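Local coordinates for protein elongation factor G (Thermus thermophilus, PDB 2DY1) that binds GTP and magnesium and probably acts as a GTPase that drives translocation in the elongation step of protein synthesis, at residues V463-G468 with I536-S541; K469-T474 with G478-V483; S491-E496 with G515-A520; Q509-E514 with S547-F552. All coordinates share one frame; numbering follows the deposited sequence.

Interaction 1. Residues V463-G468 with I536-S541; sequences VAEGQG and IVYNGS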
loop_
_atom_site.group_PDB
_atom_site.type_symbol
_atom_site.label_atom_id
_atom_site.label_comp_id
_atom_site.label_asym_id
_atom_site.label_seq_id
_atom_site.Cartn_x
_atom_site.Cartn_y
_atom_site.Cartn_z
ATOM N N VAL A 463 -27.281 39.224 1.925
ATOM C CA VAL A 463 -26.405 40.315 1.535
ATOM C C VAL A 463 -26.300 41.327 2.662
ATOM O O VAL A 463 -27.257 41.547 3.404
ATOM C CB VAL A 463 -26.941 41.036 0.286
ATOM C CG1 VAL A 463 -26.024 42.203 -0.071
ATOM C CG2 VAL A 463 -27.035 40.064 -0.881
ATOM N N ALA A 464 -25.127 41.939 2.785
ATOM C CA ALA A 464 -24.896 42.961 3.787
ATOM C C ALA A 464 -23.732 43.832 3.333
ATOM O O ALA A 464 -22.916 43.415 2.514
ATOM C CB ALA A 464 -24.593 42.320 5.145
ATOM N N GLU A 465 -23.663 45.046 3.855
ATOM C CA GLU A 465 -22.575 45.935 3.488
ATOM C C GLU A 465 -22.288 46.904 4.611
ATOM O O GLU A 465 -23.133 47.169 5.468
ATOM C CB GLU A 465 -22.889 46.679 2.186
ATOM C CG GLU A 465 -23.987 47.723 2.305
ATOM C CD GLU A 465 -24.318 48.378 0.976
ATOM O OE1 GLU A 465 -24.871 49.500 1.013
ATOM O OE2 GLU A 465 -24.038 47.777 -0.090
ATOM N N GLY A 466 -21.074 47.417 4.613
ATOM C CA GLY A 466 -20.680 48.318 5.658
ATOM C C GLY A 466 -19.265 48.793 5.517
ATOM O O GLY A 466 -18.550 48.459 4.565
ATOM N N GLN A 467 -18.840 49.543 6.518
ATOM C CA GLN A 467 -17.536 50.151 6.493
ATOM C C GLN A 467 -16.513 49.616 7.456
ATOM O O GLN A 467 -16.824 49.238 8.583
ATOM C CB GLN A 467 -17.703 51.657 6.734
ATOM C CG GLN A 467 -16.424 52.454 6.725
ATOM C CD GLN A 467 -16.659 53.906 7.124
ATOM O OE1 GLN A 467 -17.455 54.184 8.022
ATOM N NE2 GLN A 467 -15.963 54.832 6.467
ATOM N N GLY A 468 -15.280 49.616 6.975
ATOM C CA GLY A 468 -14.145 49.194 7.762
ATOM C C GLY A 468 -13.186 50.362 7.721
ATOM O O GLY A 468 -12.744 50.790 6.652
ATOM N N ILE A 536 -17.301 42.677 -2.574
ATOM C CA ILE A 536 -17.311 43.827 -3.464
ATOM C C ILE A 536 -16.838 45.075 -2.710
ATOM O O ILE A 536 -17.451 45.473 -1.712
ATOM C CB ILE A 536 -18.746 44.074 -3.992
ATOM C CG1 ILE A 536 -19.263 42.816 -4.708
ATOM C CG2 ILE A 536 -18.748 45.258 -4.948
ATOM C CD1 ILE A 536 -20.726 42.909 -5.139
ATOM N N VAL A 537 -15.739 45.677 -3.174
ATOM C CA VAL A 537 -15.233 46.905 -2.554
ATOM C C VAL A 537 -15.773 47.999 -3.459
ATOM O O VAL A 537 -15.381 48.111 -4.628
ATOM C CB VAL A 537 -13.700 46.897 -2.491
ATOM C CG1 VAL A 537 -13.173 48.283 -2.023
ATOM C CG2 VAL A 537 -13.262 45.807 -1.515
ATOM N N TYR A 538 -16.682 48.803 -2.910
ATOM C CA TYR A 538 -17.386 49.792 -3.712
ATOM C C TYR A 538 -17.229 51.259 -3.386
ATOM O O TYR A 538 -17.739 52.107 -4.112
ATOM C CB TYR A 538 -18.872 49.447 -3.710
ATOM C CG TYR A 538 -19.552 49.570 -2.359
ATOM C CD1 TYR A 538 -19.538 48.516 -1.433
ATOM C CD2 TYR A 538 -20.222 50.743 -2.010
ATOM C CE1 TYR A 538 -20.180 48.647 -0.201
ATOM C CE2 TYR A 538 -20.859 50.879 -0.790
ATOM C CZ TYR A 538 -20.837 49.831 0.112
ATOM O OH TYR A 538 -21.474 49.976 1.320
ATOM N N ASN A 539 -16.552 51.569 -2.287
ATOM C CA ASN A 539 -16.345 52.963 -1.927
ATOM C C ASN A 539 -15.232 52.960 -0.878
ATOM O O ASN A 539 -14.796 51.896 -0.419
ATOM C CB ASN A 539 -17.651 53.562 -1.363
ATOM C CG ASN A 539 -17.621 55.088 -1.258
ATOM O OD1 ASN A 539 -18.471 55.693 -0.585
ATOM N ND2 ASN A 539 -16.668 55.712 -1.931
ATOM N N GLY A 540 -14.758 54.143 -0.522
ATOM C CA GLY A 540 -13.694 54.237 0.463
ATOM C C GLY A 540 -12.979 55.553 0.254
ATOM O O GLY A 540 -13.456 56.432 -0.475
ATOM N N SER A 541 -11.832 55.715 0.892
ATOM C CA SER A 541 -11.083 56.944 0.718
ATOM C C SER A 541 -9.672 56.694 1.205
ATOM O O SER A 541 -9.409 55.686 1.872
ATOM C CB SER A 541 -11.735 58.098 1.500
ATOM O OG SER A 541 -11.709 57.907 2.915
#
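Glu465 and Tyr538 meet across the sheet of domain IV. Their strands, 464-474 and 533-541, are not direct neighbours. Strand 477-489 runs between them, so Glu465 CA and Ile536 CA are 9.0 Å apart, and the two side chains bridge over the middle strand. The tight part lies around the tyrosine hydroxyl. Tyr538 OH approaches Glu465 from the side, 3.3 Å from CD and 3.5 Å from CG. The side chains cross at about a right angle, yet the carboxylate and ring planes are only 24° apart. In both residues CG sits between the backbone N and the carbonyl carbon, with chi1 70° in Glu465 and 66° in Tyr538. Both side chains leave the sheet on the same face, and these torsions bring the tyrosine hydroxyl alongside the glutamate chain. The loose side is the Glu465 carboxylate and the Tyr538 ring, both only partly buried. Little surface is buried, about 117 Å². Gly466 N comes no nearer to Tyr538 OH than 4.2 Å. The carboxylate has its stronger partner in Arg486, which makes a salt bridge to Glu465 OE2. Shortening Glu465 to an alanine is likely to leave Arg486 without this counter-charge and the tyrosine hydroxyl without the chain it lies against. Glu465 OE1 lies 3.4 Å from Tyr538 OH, but the angle is too poor for a hydrogen bond.

Interaction 2. Residues K469-T474 with G478-V483; sequences KYKKQT and GQYGDV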
loop_
_atom_site.group_PDB
_atom_site.type_symbol
_atom_site.label_atom_id
_atom_site.label_comp_id
_atom_site.label_asym_id
_atom_site.label_seq_id
_atom_site.Cartn_x
_atom_site.Cartn_y
_atom_site.Cartn_z
ATOM N N LYS A 469 -12.853 50.912 8.882
ATOM C CA LYS A 469 -11.944 52.037 8.863
ATOM C C LYS A 469 -10.882 51.980 9.952
ATOM O O LYS A 469 -11.163 51.627 11.096
ATOM C CB LYS A 469 -12.742 53.335 8.970
ATOM C CG LYS A 469 -11.938 54.586 8.685
ATOM C CD LYS A 469 -12.872 55.784 8.514
ATOM C CE LYS A 469 -12.126 57.006 8.036
ATOM N NZ LYS A 469 -13.087 58.081 7.642
ATOM N N TYR A 470 -9.661 52.330 9.572
ATOM C CA TYR A 470 -8.530 52.328 10.497
ATOM C C TYR A 470 -7.750 53.638 10.413
ATOM O O TYR A 470 -7.222 53.977 9.356
ATOM C CB TYR A 470 -7.588 51.174 10.155
ATOM C CG TYR A 470 -6.461 50.962 11.142
ATOM C CD1 TYR A 470 -6.716 50.497 12.429
ATOM C CD2 TYR A 470 -5.140 51.190 10.777
ATOM C CE1 TYR A 470 -5.677 50.258 13.329
ATOM C CE2 TYR A 470 -4.089 50.954 11.674
ATOM C CZ TYR A 470 -4.369 50.488 12.943
ATOM O OH TYR A 470 -3.349 50.249 13.837
ATOM N N LYS A 471 -7.669 54.368 11.523
ATOM C CA LYS A 471 -6.910 55.616 11.547
ATOM C C LYS A 471 -6.251 55.853 12.906
ATOM O O LYS A 471 -6.929 56.036 13.917
ATOM C CB LYS A 471 -7.799 56.814 11.172
ATOM C CG LYS A 471 -9.061 56.993 12.002
ATOM C CD LYS A 471 -9.637 58.408 11.847
ATOM C CE LYS A 471 -9.894 58.784 10.387
ATOM N NZ LYS A 471 -10.502 60.145 10.227
ATOM N N LYS A 472 -4.922 55.837 12.912
ATOM C CA LYS A 472 -4.133 56.041 14.125
ATOM C C LYS A 472 -2.778 56.637 13.761
ATOM O O LYS A 472 -2.350 56.559 12.612
ATOM C CB LYS A 472 -3.924 54.710 14.856
ATOM C CG LYS A 472 -5.187 54.152 15.489
ATOM C CD LYS A 472 -4.998 52.728 15.988
ATOM C CE LYS A 472 -6.304 52.194 16.567
ATOM N NZ LYS A 472 -6.251 50.734 16.867
ATOM N N GLN A 473 -2.105 57.237 14.738
ATOM C CA GLN A 473 -0.793 57.828 14.494
ATOM C C GLN A 473 0.217 57.309 15.507
ATOM O O GLN A 473 -0.006 57.394 16.713
ATOM C CB GLN A 473 -0.874 59.354 14.568
ATOM C CG GLN A 473 0.429 60.054 14.229
ATOM C CD GLN A 473 0.214 61.265 13.344
ATOM O OE1 GLN A 473 -0.238 61.143 12.205
ATOM N NE2 GLN A 473 0.533 62.444 13.866
ATOM N N THR A 474 1.325 56.770 15.005
ATOM C CA THR A 474 2.376 56.220 15.855
ATOM C C THR A 474 3.687 56.968 15.654
ATOM O O THR A 474 4.389 56.758 14.665
ATOM C CB THR A 474 2.610 54.729 15.552
ATOM O OG1 THR A 474 1.380 54.010 15.707
ATOM C CG2 THR A 474 3.654 54.152 16.498
ATOM N N GLY A 478 1.322 58.494 10.735
ATOM C CA GLY A 478 0.015 57.918 11.003
ATOM C C GLY A 478 -0.436 56.843 10.027
ATOM O O GLY A 478 0.291 56.470 9.111
ATOM N N GLN A 479 -1.649 56.347 10.242
ATOM C CA GLN A 479 -2.228 55.313 9.390
ATOM C C GLN A 479 -3.646 55.663 8.999
ATOM O O GLN A 479 -4.399 56.215 9.803
ATOM C CB GLN A 479 -2.253 53.963 10.115
ATOM C CG GLN A 479 -0.914 53.252 10.170
ATOM C CD GLN A 479 -0.360 52.939 8.792
ATOM O OE1 GLN A 479 0.841 52.724 8.631
ATOM N NE2 GLN A 479 -1.228 52.905 7.791
ATOM N N TYR A 480 -4.021 55.340 7.761
ATOM C CA TYR A 480 -5.380 55.614 7.328
ATOM C C TYR A 480 -5.841 54.664 6.225
ATOM O O TYR A 480 -5.208 54.564 5.178
ATOM C CB TYR A 480 -5.510 57.073 6.864
ATOM C CG TYR A 480 -6.907 57.450 6.434
ATOM C CD1 TYR A 480 -7.357 57.201 5.127
ATOM C CD2 TYR A 480 -7.793 58.035 7.332
ATOM C CE1 TYR A 480 -8.648 57.530 4.745
ATOM C CE2 TYR A 480 -9.095 58.362 6.959
ATOM C CZ TYR A 480 -9.513 58.106 5.661
ATOM O OH TYR A 480 -10.796 58.423 5.305
ATOM N N GLY A 481 -6.937 53.959 6.511
ATOM C CA GLY A 481 -7.545 53.042 5.557
ATOM C C GLY A 481 -9.045 53.175 5.704
ATOM O O GLY A 481 -9.563 53.197 6.820
ATOM N N ASP A 482 -9.765 53.260 4.582
ATOM C CA ASP A 482 -11.217 53.419 4.636
ATOM C C ASP A 482 -11.780 52.590 3.495
ATOM O O ASP A 482 -11.553 52.894 2.316
ATOM C CB ASP A 482 -11.556 54.901 4.457
ATOM C CG ASP A 482 -13.036 55.167 4.412
ATOM O OD1 ASP A 482 -13.401 56.321 4.104
ATOM O OD2 ASP A 482 -13.843 54.254 4.686
ATOM N N VAL A 483 -12.499 51.538 3.859
ATOM C CA VAL A 483 -13.056 50.608 2.886
ATOM C C VAL A 483 -14.535 50.335 3.084
ATOM O O VAL A 483 -14.980 50.061 4.202
ATOM C CB VAL A 483 -12.294 49.233 2.991
ATOM C CG1 VAL A 483 -12.913 48.198 2.059
ATOM C CG2 VAL A 483 -10.823 49.432 2.676
#
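A beta hairpin of domain IV joins Lys469-Thr474 to Gly478-Val483, as antiparallel neighbours, their N-to-C directions 172° apart. Tyr470 and Gly481 form a hydrogen-bonded pair: Tyr470 N gives a bond to Gly481 O at 2.9 Å, and Gly481 N returns one to Tyr470 O. Lys472 and Gln479 form the next such pair. On one face of the sheet two lysines of the facing strand converge on Tyr480 CE2. Lys471 CE touches the ring edge at Tyr480 CE2, 3.5 Å away. The chain of Lys471 bends at chi3 (55°) and runs beside the ring, pointing the same way. Two residues earlier on the same strand, Lys469 CE reaches Tyr480 CE2 obliquely, also at 3.5 Å. The extended chain of Lys469 carries NZ on to Tyr480 OH, a weak hydrogen bond of 3.3 Å. Lys469 NZ is also 4.0 Å from Asp482 OD1, a long salt bridge. The stronger partner of Tyr480 OH and Asp482 OD1 is Ser541 OG. A valine in place of Tyr480 would probably leave Ser541 without one hydroxyl partner, Lys471 without the ring edge it touches and Lys469 without the hydroxyl. On the other face Gln479 CB packs against Tyr470 CE2 at 3.9 Å, and Gln479 NE2 bonds to Ser548. The weak lysine bond and long ion pair suggest that backbone bonds probably do more than charges to join these strands.

Interaction 3. Residues S491-E496 with G515-A520; sequences SEYGFE and GIKEAA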
loop_
_atom_site.group_PDB
_atom_site.type_symbol
_atom_site.label_atom_id
_atom_site.label_comp_id
_atom_site.label_asym_id
_atom_site.label_seq_id
_atom_site.Cartn_x
_atom_site.Cartn_y
_atom_site.Cartn_z
ATOM N N SER A 491 -21.695 30.894 -4.783
ATOM C CA SER A 491 -21.292 29.489 -4.817
ATOM C C SER A 491 -19.785 29.352 -4.666
ATOM O O SER A 491 -19.296 28.346 -4.153
ATOM C CB SER A 491 -21.727 28.834 -6.127
ATOM O OG SER A 491 -21.016 29.378 -7.225
ATOM N N GLU A 492 -19.054 30.365 -5.119
ATOM C CA GLU A 492 -17.600 30.349 -5.047
ATOM C C GLU A 492 -17.081 31.734 -4.693
ATOM O O GLU A 492 -17.754 32.733 -4.940
ATOM C CB GLU A 492 -17.024 29.930 -6.397
ATOM C CG GLU A 492 -17.744 28.741 -7.019
ATOM C CD GLU A 492 -17.080 28.255 -8.287
ATOM O OE1 GLU A 492 -16.881 29.075 -9.210
ATOM O OE2 GLU A 492 -16.760 27.049 -8.359
ATOM N N TYR A 493 -15.877 31.786 -4.134
ATOM C CA TYR A 493 -15.270 33.052 -3.757
ATOM C C TYR A 493 -15.038 33.948 -4.962
ATOM O O TYR A 493 -14.684 33.487 -6.048
ATOM C CB TYR A 493 -13.933 32.816 -3.040
ATOM C CG TYR A 493 -13.103 34.069 -2.853
ATOM C CD1 TYR A 493 -12.154 34.445 -3.800
ATOM C CD2 TYR A 493 -13.295 34.897 -1.744
ATOM C CE1 TYR A 493 -11.413 35.621 -3.652
ATOM C CE2 TYR A 493 -12.561 36.076 -1.586
ATOM C CZ TYR A 493 -11.625 36.429 -2.541
ATOM O OH TYR A 493 -10.909 37.597 -2.396
ATOM N N GLY A 494 -15.230 35.245 -4.747
ATOM C CA GLY A 494 -15.011 36.213 -5.794
ATOM C C GLY A 494 -14.715 37.555 -5.153
ATOM O O GLY A 494 -15.289 37.883 -4.122
ATOM N N PHE A 495 -13.798 38.307 -5.746
ATOM C CA PHE A 495 -13.466 39.640 -5.257
ATOM C C PHE A 495 -13.721 40.585 -6.419
ATOM O O PHE A 495 -13.226 40.364 -7.529
ATOM C CB PHE A 495 -11.996 39.740 -4.849
ATOM C CG PHE A 495 -11.586 41.116 -4.419
ATOM C CD1 PHE A 495 -11.831 41.553 -3.123
ATOM C CD2 PHE A 495 -10.986 41.989 -5.324
ATOM C CE1 PHE A 495 -11.482 42.850 -2.735
ATOM C CE2 PHE A 495 -10.637 43.283 -4.944
ATOM C CZ PHE A 495 -10.887 43.709 -3.645
ATOM N N GLU A 496 -14.501 41.633 -6.166
ATOM C CA GLU A 496 -14.814 42.618 -7.198
ATOM C C GLU A 496 -14.362 44.012 -6.809
ATOM O O GLU A 496 -14.742 44.511 -5.759
ATOM C CB GLU A 496 -16.329 42.682 -7.452
ATOM C CG GLU A 496 -16.886 41.617 -8.365
ATOM C CD GLU A 496 -18.391 41.754 -8.527
ATOM O OE1 GLU A 496 -18.901 42.898 -8.447
ATOM O OE2 GLU A 496 -19.054 40.724 -8.744
ATOM N N GLY A 515 -6.507 41.592 3.067
ATOM C CA GLY A 515 -7.177 41.764 4.344
ATOM C C GLY A 515 -8.490 41.011 4.446
ATOM O O GLY A 515 -8.858 40.509 5.503
ATOM N N ILE A 516 -9.228 40.957 3.345
ATOM C CA ILE A 516 -10.485 40.225 3.342
ATOM C C ILE A 516 -10.186 38.739 3.452
ATOM O O ILE A 516 -10.820 38.033 4.236
ATOM C CB ILE A 516 -11.303 40.501 2.039
ATOM C CG1 ILE A 516 -11.963 41.883 2.146
ATOM C CG2 ILE A 516 -12.358 39.418 1.840
ATOM C CD1 ILE A 516 -12.045 42.628 0.820
ATOM N N LYS A 517 -9.218 38.263 2.673
ATOM C CA LYS A 517 -8.880 36.846 2.729
ATOM C C LYS A 517 -8.391 36.454 4.125
ATOM O O LYS A 517 -8.741 35.392 4.639
ATOM C CB LYS A 517 -7.834 36.497 1.671
ATOM C CG LYS A 517 -8.384 36.448 0.244
ATOM C CD LYS A 517 -7.263 36.115 -0.737
ATOM C CE LYS A 517 -7.784 35.884 -2.142
ATOM N NZ LYS A 517 -6.676 35.555 -3.087
ATOM N N GLU A 518 -7.609 37.324 4.755
ATOM C CA GLU A 518 -7.100 37.030 6.090
ATOM C C GLU A 518 -8.213 36.944 7.131
ATOM O O GLU A 518 -8.221 36.035 7.963
ATOM C CB GLU A 518 -6.037 38.070 6.478
ATOM C CG GLU A 518 -4.826 38.017 5.535
ATOM C CD GLU A 518 -3.836 39.162 5.719
ATOM O OE1 GLU A 518 -4.206 40.198 6.312
ATOM O OE2 GLU A 518 -2.685 39.027 5.248
ATOM N N ALA A 519 -9.177 37.860 7.075
ATOM C CA ALA A 519 -10.269 37.844 8.031
ATOM C C ALA A 519 -11.186 36.662 7.756
ATOM O O ALA A 519 -11.847 36.150 8.663
ATOM C CB ALA A 519 -11.068 39.151 7.953
ATOM N N ALA A 520 -11.222 36.219 6.503
ATOM C CA ALA A 520 -12.088 35.107 6.150
ATOM C C ALA A 520 -11.574 33.788 6.722
ATOM O O ALA A 520 -12.311 32.807 6.765
ATOM C CB ALA A 520 -12.240 35.014 4.627
#
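Lys517 on helix 509-520 lies across the hydroxyl end of Tyr493. Its CB points neither at the 491-496 segment nor away from it and makes no close contact there. The chain then turns toward the tyrosine. CG is anti to the carbonyl carbon (chi1 -74°) and comes 3.8 Å from Tyr493 OH. CD continues the extended chain slightly farther off. CE returns to the hydroxyl and is its nearest neighbour here, at 3.6 Å. The same CE is 3.9 Å from Tyr493 CZ, at an oblique approach to the ring. The two side chains cross at about a right angle. NZ runs past the hydroxyl, and its ion pair with Glu513 OE2 is long and weak. The hydroxyl has a better partner in that same oxygen, since Tyr493 OH is hydrogen-bonded to Glu513 OE2. These contacts belong to the beta-alpha-beta unit made by strand 494-497, helix 509-520 and strand 533-541. The two strands are parallel neighbours in the domain IV sheet, and the helix packs over them. Phe495 carries the strand's own share. Its ring is turned so that the edge meets the helix. Ile516 CD1 lies in the ring plane, 3.6 Å from Phe495 CE1 and 4.1 Å from CD1. Ile516 also packs on Phe533 of strand 533-541 and on Phe560 of helix 549-566.

Interaction 4. Residues Q509-E514 with S547-F552; sequences QEAIEE and SSDLAF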
loop_
_atom_site.group_PDB
_atom_site.type_symbol
_atom_site.label_atom_id
_atom_site.label_comp_id
_atom_site.label_asym_id
_atom_site.label_seq_id
_atom_site.Cartn_x
_atom_site.Cartn_y
_atom_site.Cartn_z
ATOM N N GLN A 509 -5.524 47.709 -4.189
ATOM C CA GLN A 509 -6.445 46.597 -4.404
ATOM C C GLN A 509 -5.906 45.287 -3.835
ATOM O O GLN A 509 -6.633 44.538 -3.193
ATOM C CB GLN A 509 -6.762 46.411 -5.897
ATOM C CG GLN A 509 -7.850 45.370 -6.145
ATOM C CD GLN A 509 -8.150 45.125 -7.620
ATOM O OE1 GLN A 509 -8.071 46.037 -8.446
ATOM N NE2 GLN A 509 -8.521 43.887 -7.949
ATOM N N GLU A 510 -4.630 45.006 -4.068
ATOM C CA GLU A 510 -4.038 43.769 -3.559
ATOM C C GLU A 510 -4.089 43.706 -2.025
ATOM O O GLU A 510 -4.420 42.670 -1.446
ATOM C CB GLU A 510 -2.588 43.651 -4.044
ATOM C CG GLU A 510 -1.896 42.355 -3.650
ATOM C CD GLU A 510 -0.387 42.420 -3.828
ATOM O OE1 GLU A 510 0.267 41.357 -3.753
ATOM O OE2 GLU A 510 0.145 43.532 -4.036
ATOM N N ALA A 511 -3.756 44.813 -1.360
ATOM C CA ALA A 511 -3.780 44.843 0.102
ATOM C C ALA A 511 -5.183 44.663 0.653
ATOM O O ALA A 511 -5.381 44.032 1.688
ATOM C CB ALA A 511 -3.196 46.154 0.618
ATOM N N ILE A 512 -6.164 45.244 -0.031
ATOM C CA ILE A 512 -7.534 45.136 0.417
ATOM C C ILE A 512 -7.985 43.687 0.285
ATOM O O ILE A 512 -8.547 43.130 1.227
ATOM C CB ILE A 512 -8.432 46.116 -0.383
ATOM C CG1 ILE A 512 -8.083 47.555 0.053
ATOM C CG2 ILE A 512 -9.927 45.836 -0.143
ATOM C CD1 ILE A 512 -8.666 48.660 -0.822
ATOM N N GLU A 513 -7.735 43.067 -0.861
ATOM C CA GLU A 513 -8.132 41.670 -1.009
ATOM C C GLU A 513 -7.425 40.807 0.034
ATOM O O GLU A 513 -8.025 39.891 0.594
ATOM C CB GLU A 513 -7.828 41.133 -2.414
ATOM C CG GLU A 513 -8.331 39.701 -2.581
ATOM C CD GLU A 513 -8.412 39.224 -4.024
ATOM O OE1 GLU A 513 -7.806 39.855 -4.916
ATOM O OE2 GLU A 513 -9.083 38.193 -4.255
ATOM N N GLU A 514 -6.155 41.096 0.298
ATOM C CA GLU A 514 -5.401 40.338 1.306
ATOM C C GLU A 514 -6.091 40.391 2.663
ATOM O O GLU A 514 -6.223 39.379 3.344
ATOM C CB GLU A 514 -3.988 40.904 1.471
ATOM C CG GLU A 514 -2.978 40.505 0.419
ATOM C CD GLU A 514 -1.617 41.142 0.681
ATOM O OE1 GLU A 514 -1.161 41.114 1.849
ATOM O OE2 GLU A 514 -1.006 41.666 -0.277
ATOM N N SER A 547 -1.943 56.878 4.291
ATOM C CA SER A 547 -2.416 55.593 3.788
ATOM C C SER A 547 -1.299 54.609 3.449
ATOM O O SER A 547 -0.231 54.997 2.975
ATOM C CB SER A 547 -3.338 55.804 2.578
ATOM O OG SER A 547 -4.633 56.126 3.037
ATOM N N SER A 548 -1.558 53.326 3.682
ATOM C CA SER A 548 -0.566 52.280 3.421
ATOM C C SER A 548 -1.256 50.945 3.184
ATOM O O SER A 548 -2.471 50.843 3.325
ATOM C CB SER A 548 0.358 52.126 4.629
ATOM O OG SER A 548 -0.360 51.604 5.736
ATOM N N ASP A 549 -0.479 49.920 2.847
ATOM C CA ASP A 549 -1.053 48.597 2.640
ATOM C C ASP A 549 -1.570 48.054 3.967
ATOM O O ASP A 549 -2.646 47.462 4.026
ATOM C CB ASP A 549 -0.019 47.637 2.056
ATOM C CG ASP A 549 0.374 48.002 0.639
ATOM O OD1 ASP A 549 -0.486 48.517 -0.108
ATOM O OD2 ASP A 549 1.536 47.761 0.264
ATOM N N LEU A 550 -0.812 48.266 5.040
ATOM C CA LEU A 550 -1.231 47.783 6.353
ATOM C C LEU A 550 -2.545 48.416 6.783
ATOM O O LEU A 550 -3.439 47.721 7.274
ATOM C CB LEU A 550 -0.146 48.074 7.412
ATOM C CG LEU A 550 -0.563 47.831 8.870
ATOM C CD1 LEU A 550 -0.797 46.344 9.104
ATOM C CD2 LEU A 550 0.526 48.358 9.817
ATOM N N ALA A 551 -2.661 49.735 6.616
ATOM C CA ALA A 551 -3.879 50.444 6.993
ATOM C C ALA A 551 -5.055 49.898 6.193
ATOM O O ALA A 551 -6.156 49.732 6.738
ATOM C CB ALA A 551 -3.719 51.929 6.726
ATOM N N PHE A 552 -4.822 49.614 4.922
ATOM C CA PHE A 552 -5.907 49.079 4.101
ATOM C C PHE A 552 -6.194 47.601 4.383
ATOM O O PHE A 552 -7.338 47.180 4.280
ATOM C CB PHE A 552 -5.647 49.329 2.605
ATOM C CG PHE A 552 -6.211 50.641 2.114
ATOM C CD1 PHE A 552 -5.377 51.728 1.853
ATOM C CD2 PHE A 552 -7.593 50.816 2.020
ATOM C CE1 PHE A 552 -5.916 52.973 1.509
ATOM C CE2 PHE A 552 -8.143 52.053 1.683
ATOM C CZ PHE A 552 -7.299 53.137 1.424
HETATM O O HOH W 1 -1.904 46.681 -2.354
#
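Helix 509-520 and the start of helix 549-566 come close at Ala511 and Asp549, whose CA atoms are 5.3 Å apart. Ile512 CA and Phe552 CA are 5.6 Å apart. At Ala511 the small side chain lets Asp549 come close. Ala511 CB fits against Asp549, 3.7 Å from OD1. A water ties the same two residues together. It accepts from Ala511 N at 2.8 Å and donates to Asp549 OD1 at 3.2 Å. It thus serves an amide in the first turn of helix 509-520. Ile512 and Phe552 lie side by side, pointing the same way. Ile512 CG1 is anti to the carbonyl carbon (chi1 -70°) and the chain runs on extended, which carries CD1 obliquely to the ring, 3.7 Å from Phe552 CD2. Ser548 N-caps the second helix: its OG accepts from Ala551 N in a nearly straight bond (168°). Position near this helix start would probably favour a negative charge on Asp549, although Glu510 and Glu514 are not far away. Val483 and Trp497 of the sheet pack on Phe552 and Ile512, respectively. Two helices packed together against one face of a sheet are consistent with the S5-like alpha/beta fold assigned to domain IV.

All four interactions lie in domain IV, with centres about 39 to 56 Å from the centre of the chain and away from the GTP and magnesium site. Interactions 1 and 2 share strand 464-474, and Ser541 OG links them with 2.6 Å approaches to Asp482 OD1 and Tyr480 OH. Interaction 3 adjoins interaction 1 through Val537 N and Glu496 O, 3.0 Å apart. Interactions 3 and 4 share helix 509-520; Tyr493 OH and Glu513 OE2 join them at 2.7 Å. Interaction 4 meets the hairpin of interaction 2 where Ser547 OG lies 2.7 Å from Tyr480 O. Interactions 2 and 3 do not touch; their centres are about 22 Å apart.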